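Fructosyl amine: oxygen oxidoreductase (Aspergillus fumigatus, PDB 3DJE) oxidatively deglycates fructosyl amino acids (Amadori products), using FAD as its cofactor and oxygen as the electron acceptor. Local coordinates at residues Pro40-Ser43 with Gly48-Val51. Numbering follows the deposited sequence.
Sequences PVPS and GNDV. With FAD (flavin-adenine dinucleotide), chain C.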
ATOM      1  N   PRO A  40     -11.497   3.324 -13.872  1.00 13.75           N
ATOM      2  CA  PRO A  40     -12.541   3.920 -13.035  1.00 14.23           C
ATOM      3  C   PRO A  40     -12.196   3.758 -11.556  1.00 13.94           C
ATOM      4  O   PRO A  40     -11.513   2.805 -11.189  1.00 13.65           O
ATOM      5  CB  PRO A  40     -13.790   3.085 -13.361  1.00 14.71           C
ATOM      6  CG  PRO A  40     -13.455   2.267 -14.554  1.00 16.19           C
ATOM      7  CD  PRO A  40     -11.982   2.160 -14.641  1.00 14.74           C
ATOM      8  N   VAL A  41     -12.616   4.701 -10.713  1.00 13.48           N
ATOM      9  CA  VAL A  41     -12.485   4.509  -9.270  1.00 13.50           C
ATOM     10  C   VAL A  41     -13.437   3.383  -8.841  1.00 13.01           C
ATOM     11  O   VAL A  41     -14.626   3.417  -9.175  1.00 13.51           O
ATOM     12  CB  VAL A  41     -12.812   5.816  -8.468  1.00 13.31           C
ATOM     13  CG1 VAL A  41     -12.771   5.575  -6.961  1.00 14.31           C
ATOM     14  CG2 VAL A  41     -11.849   6.946  -8.845  1.00 15.19           C
ATOM     15  N   PRO A  42     -12.931   2.375  -8.094  1.00 12.29           N
ATOM     16  CA  PRO A  42     -11.560   2.196  -7.598  1.00 11.73           C
ATOM     17  C   PRO A  42     -10.683   1.481  -8.618  1.00 11.47           C
ATOM     18  O   PRO A  42     -11.081   0.458  -9.176  1.00 11.68           O
ATOM     19  CB  PRO A  42     -11.749   1.324  -6.350  1.00 11.68           C
ATOM     20  CG  PRO A  42     -12.986   0.489  -6.671  1.00 11.94           C
ATOM     21  CD  PRO A  42     -13.830   1.291  -7.652  1.00 11.97           C
ATOM     22  N   SER A  43      -9.503   2.030  -8.872  1.00 11.20           N
ATOM     23  CA  SER A  43      -8.686   1.514  -9.955  1.00 11.17           C
ATOM     24  C   SER A  43      -8.279   0.062  -9.719  1.00 11.84           C
ATOM     25  O   SER A  43      -7.835  -0.287  -8.624  1.00 12.17           O
ATOM     26  CB  SER A  43      -7.421   2.345 -10.094  1.00 11.16           C
ATOM     27  OG  SER A  43      -6.535   1.712 -10.988  1.00 10.27           O
ATOM     28  N   GLY A  48      -4.483   0.201  -3.339  1.00 11.85           N
ATOM     29  CA  GLY A  48      -5.496   0.418  -2.295  1.00 11.91           C
ATOM     30  C   GLY A  48      -6.807  -0.291  -2.581  1.00 11.88           C
ATOM     31  O   GLY A  48      -7.697  -0.324  -1.730  1.00 12.72           O
ATOM     32  N   ASN A  49      -6.922  -0.864  -3.776  1.00 11.06           N
ATOM     33  CA  ASN A  49      -8.142  -1.548  -4.161  1.00 10.88           C
ATOM     34  C   ASN A  49      -8.115  -2.992  -3.677  1.00 10.96           C
ATOM     35  O   ASN A  49      -7.761  -3.919  -4.422  1.00 11.86           O
ATOM     36  CB  ASN A  49      -8.397  -1.462  -5.663  1.00 11.35           C
ATOM     37  CG  ASN A  49      -9.766  -1.994  -6.039  1.00 11.53           C
ATOM     38  OD1 ASN A  49     -10.462  -2.593  -5.206  1.00 12.65           O
ATOM     39  ND2 ASN A  49     -10.169  -1.777  -7.290  1.00 10.08           N
ATOM     40  N   ASP A  50      -8.488  -3.167  -2.412  1.00 11.13           N
ATOM     41  CA  ASP A  50      -8.331  -4.438  -1.712  1.00 12.08           C
ATOM     42  C   ASP A  50      -9.442  -4.490  -0.669  1.00 11.71           C
ATOM     43  O   ASP A  50      -9.862  -3.445  -0.145  1.00 11.65           O
ATOM     44  CB  ASP A  50      -6.956  -4.381  -1.019  1.00 13.43           C
ATOM     45  CG  ASP A  50      -6.407  -5.731  -0.584  1.00 18.68           C
ATOM     46  OD1 ASP A  50      -7.178  -6.679  -0.334  1.00 22.67           O
ATOM     47  OD2 ASP A  50      -5.153  -5.814  -0.441  1.00 22.90           O
ATOM     48  N   VAL A  51      -9.916  -5.692  -0.347  1.00 10.50           N
ATOM     49  CA  VAL A  51     -10.983  -5.818   0.677  1.00 11.01           C
ATOM     50  C   VAL A  51     -10.506  -5.586   2.124  1.00 10.97           C
ATOM     51  O   VAL A  51     -11.314  -5.344   3.034  1.00 11.33           O
ATOM     52  CB  VAL A  51     -11.802  -7.158   0.529  1.00 11.97           C
ATOM     53  CG1 VAL A  51     -12.522  -7.194  -0.812  1.00 14.67           C
ATOM     54  CG2 VAL A  51     -10.912  -8.400   0.729  1.00 13.18           C
TER
HETATM   55  PA  FAD C 500      -1.927   3.371  -5.833  1.00  9.66           P
HETATM   56  O1A FAD C 500      -3.009   3.359  -4.842  1.00 10.32           O
HETATM   57  O2A FAD C 500      -1.513   2.076  -6.455  1.00  9.99           O
HETATM   58  O5B FAD C 500      -2.398   4.417  -6.923  1.00 10.46           O
HETATM   59  C5B FAD C 500      -1.683   4.648  -8.140  1.00 10.37           C
HETATM   60  C4B FAD C 500      -2.699   5.193  -9.152  1.00 11.02           C
HETATM   61  O4B FAD C 500      -1.881   5.616 -10.258  1.00  9.92           O
HETATM   62  C3B FAD C 500      -3.570   4.017  -9.651  1.00 11.02           C
HETATM   63  O3B FAD C 500      -4.962   4.254  -9.387  1.00 12.08           O
HETATM   64  C2B FAD C 500      -3.262   4.012 -11.157  1.00  9.60           C
HETATM   65  O2B FAD C 500      -4.444   3.722 -11.967  1.00 12.18           O
HETATM   66  C1B FAD C 500      -2.693   5.442 -11.379  1.00 11.05           C
HETATM   67  N9A FAD C 500      -2.014   5.467 -12.710  1.00 10.58           N
HETATM   68  C8A FAD C 500      -1.234   4.521 -13.275  1.00 10.90           C
HETATM   69  N7A FAD C 500      -0.879   4.930 -14.511  1.00  9.14           N
HETATM   70  C5A FAD C 500      -1.438   6.130 -14.720  1.00  8.71           C
HETATM   71  C6A FAD C 500      -1.444   7.024 -15.797  1.00  9.40           C
HETATM   72  N6A FAD C 500      -0.782   6.718 -16.938  1.00 10.29           N
HETATM   73  N1A FAD C 500      -2.127   8.179 -15.678  1.00  9.55           N
HETATM   74  C2A FAD C 500      -2.793   8.484 -14.557  1.00  9.77           C
HETATM   75  N3A FAD C 500      -2.813   7.651 -13.511  1.00  8.96           N
HETATM   76  C4A FAD C 500      -2.143   6.475 -13.577  1.00  8.87           C
HETATM   77  N1  FAD C 500      -0.377  -0.711   3.192  1.00  9.29           N
HETATM   78  C2  FAD C 500      -0.856  -0.608   4.496  1.00  9.88           C
HETATM   79  O2  FAD C 500      -0.854   0.466   5.101  1.00 10.41           O
HETATM   80  N3  FAD C 500      -1.341  -1.753   5.128  1.00  9.88           N
HETATM   81  C4  FAD C 500      -1.349  -2.993   4.497  1.00 11.21           C
HETATM   82  O4  FAD C 500      -1.790  -3.986   5.088  1.00 10.70           O
HETATM   83  C4X FAD C 500      -0.846  -3.086   3.191  1.00 10.49           C
HETATM   84  N5  FAD C 500      -0.822  -4.314   2.534  1.00 11.11           N
HETATM   85  C5X FAD C 500      -0.488  -4.362   1.183  1.00  9.98           C
HETATM   86  C6  FAD C 500      -0.673  -5.557   0.494  1.00 11.30           C
HETATM   87  C7  FAD C 500      -0.395  -5.628  -0.865  1.00 11.37           C
HETATM   88  C7M FAD C 500      -0.595  -6.979  -1.567  1.00 11.77           C
HETATM   89  C8  FAD C 500       0.045  -4.498  -1.551  1.00 10.75           C
HETATM   90  C8M FAD C 500       0.279  -4.563  -3.079  1.00 11.57           C
HETATM   91  C9  FAD C 500       0.213  -3.292  -0.855  1.00 10.37           C
HETATM   92  C9A FAD C 500      -0.065  -3.214   0.516  1.00  9.09           C
HETATM   93  N10 FAD C 500       0.106  -2.022   1.245  1.00  9.79           N
HETATM   94  C10 FAD C 500      -0.368  -1.942   2.554  1.00  9.91           C
HETATM   95  C1' FAD C 500       0.762  -0.858   0.633  1.00  8.36           C
HETATM   96  C2' FAD C 500      -0.292   0.105   0.085  1.00  8.62           C
HETATM   97  O2' FAD C 500      -1.338  -0.638  -0.578  1.00  9.46           O
HETATM   98  C3' FAD C 500       0.373   1.076  -0.886  1.00  7.33           C
HETATM   99  O3' FAD C 500       1.578   1.594  -0.286  1.00  9.64           O
HETATM  100  C4' FAD C 500      -0.529   2.269  -1.222  1.00  8.43           C
HETATM  101  O4' FAD C 500      -1.863   1.858  -1.520  1.00  9.75           O
HETATM  102  C5' FAD C 500       0.054   3.002  -2.436  1.00  9.58           C
HETATM  103  O5' FAD C 500      -0.747   4.158  -2.731  1.00  8.86           O
HETATM  104  P   FAD C 500      -0.407   5.066  -4.007  1.00  9.27           P
HETATM  105  O1P FAD C 500       1.032   5.464  -3.950  1.00  9.53           O
HETATM  106  O2P FAD C 500      -1.468   6.092  -4.061  1.00  9.14           O
HETATM  107  O3P FAD C 500      -0.600   4.089  -5.269  1.00  9.07           O
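The side-chain amide of N49 packs against the ring of P42 and bonds to S43 in an unusual way: its ND2 donates to S43 O at 3.1 Å from above the carbonyl plane rather than along a lone pair. The C=O...N angle is only 104°, yet S43 O lies almost exactly in the plane of the N49 amide and the N-H points at it fairly straight (158°). With CG anti to the backbone N (chi1 -172°), the amide reaches across the ring of P42, whose CB comes within 3.6 Å of N49 ND2. The cis peptide bond between V41 and P42 bends the chain here. ND2 also donates to I435 O near the C-terminus, and these two bonds should set which way the buried amide is turned; R161 of helix 160-173 touches both P42 and N49.

How a loop can be braced from within while it carries a cofactor is well illustrated here, for both segments belong to the connection after strand 33-37 of the Rossmann-type FAD-binding domain. That second parallel strand ends at D37, which binds FAD. S43 donates from OG to ribose O2B at 3.1 Å; its CB packs 3.2 Å from O3B. Farther along the cofactor, G48 N approaches the ribityl O4' at 3.6 Å.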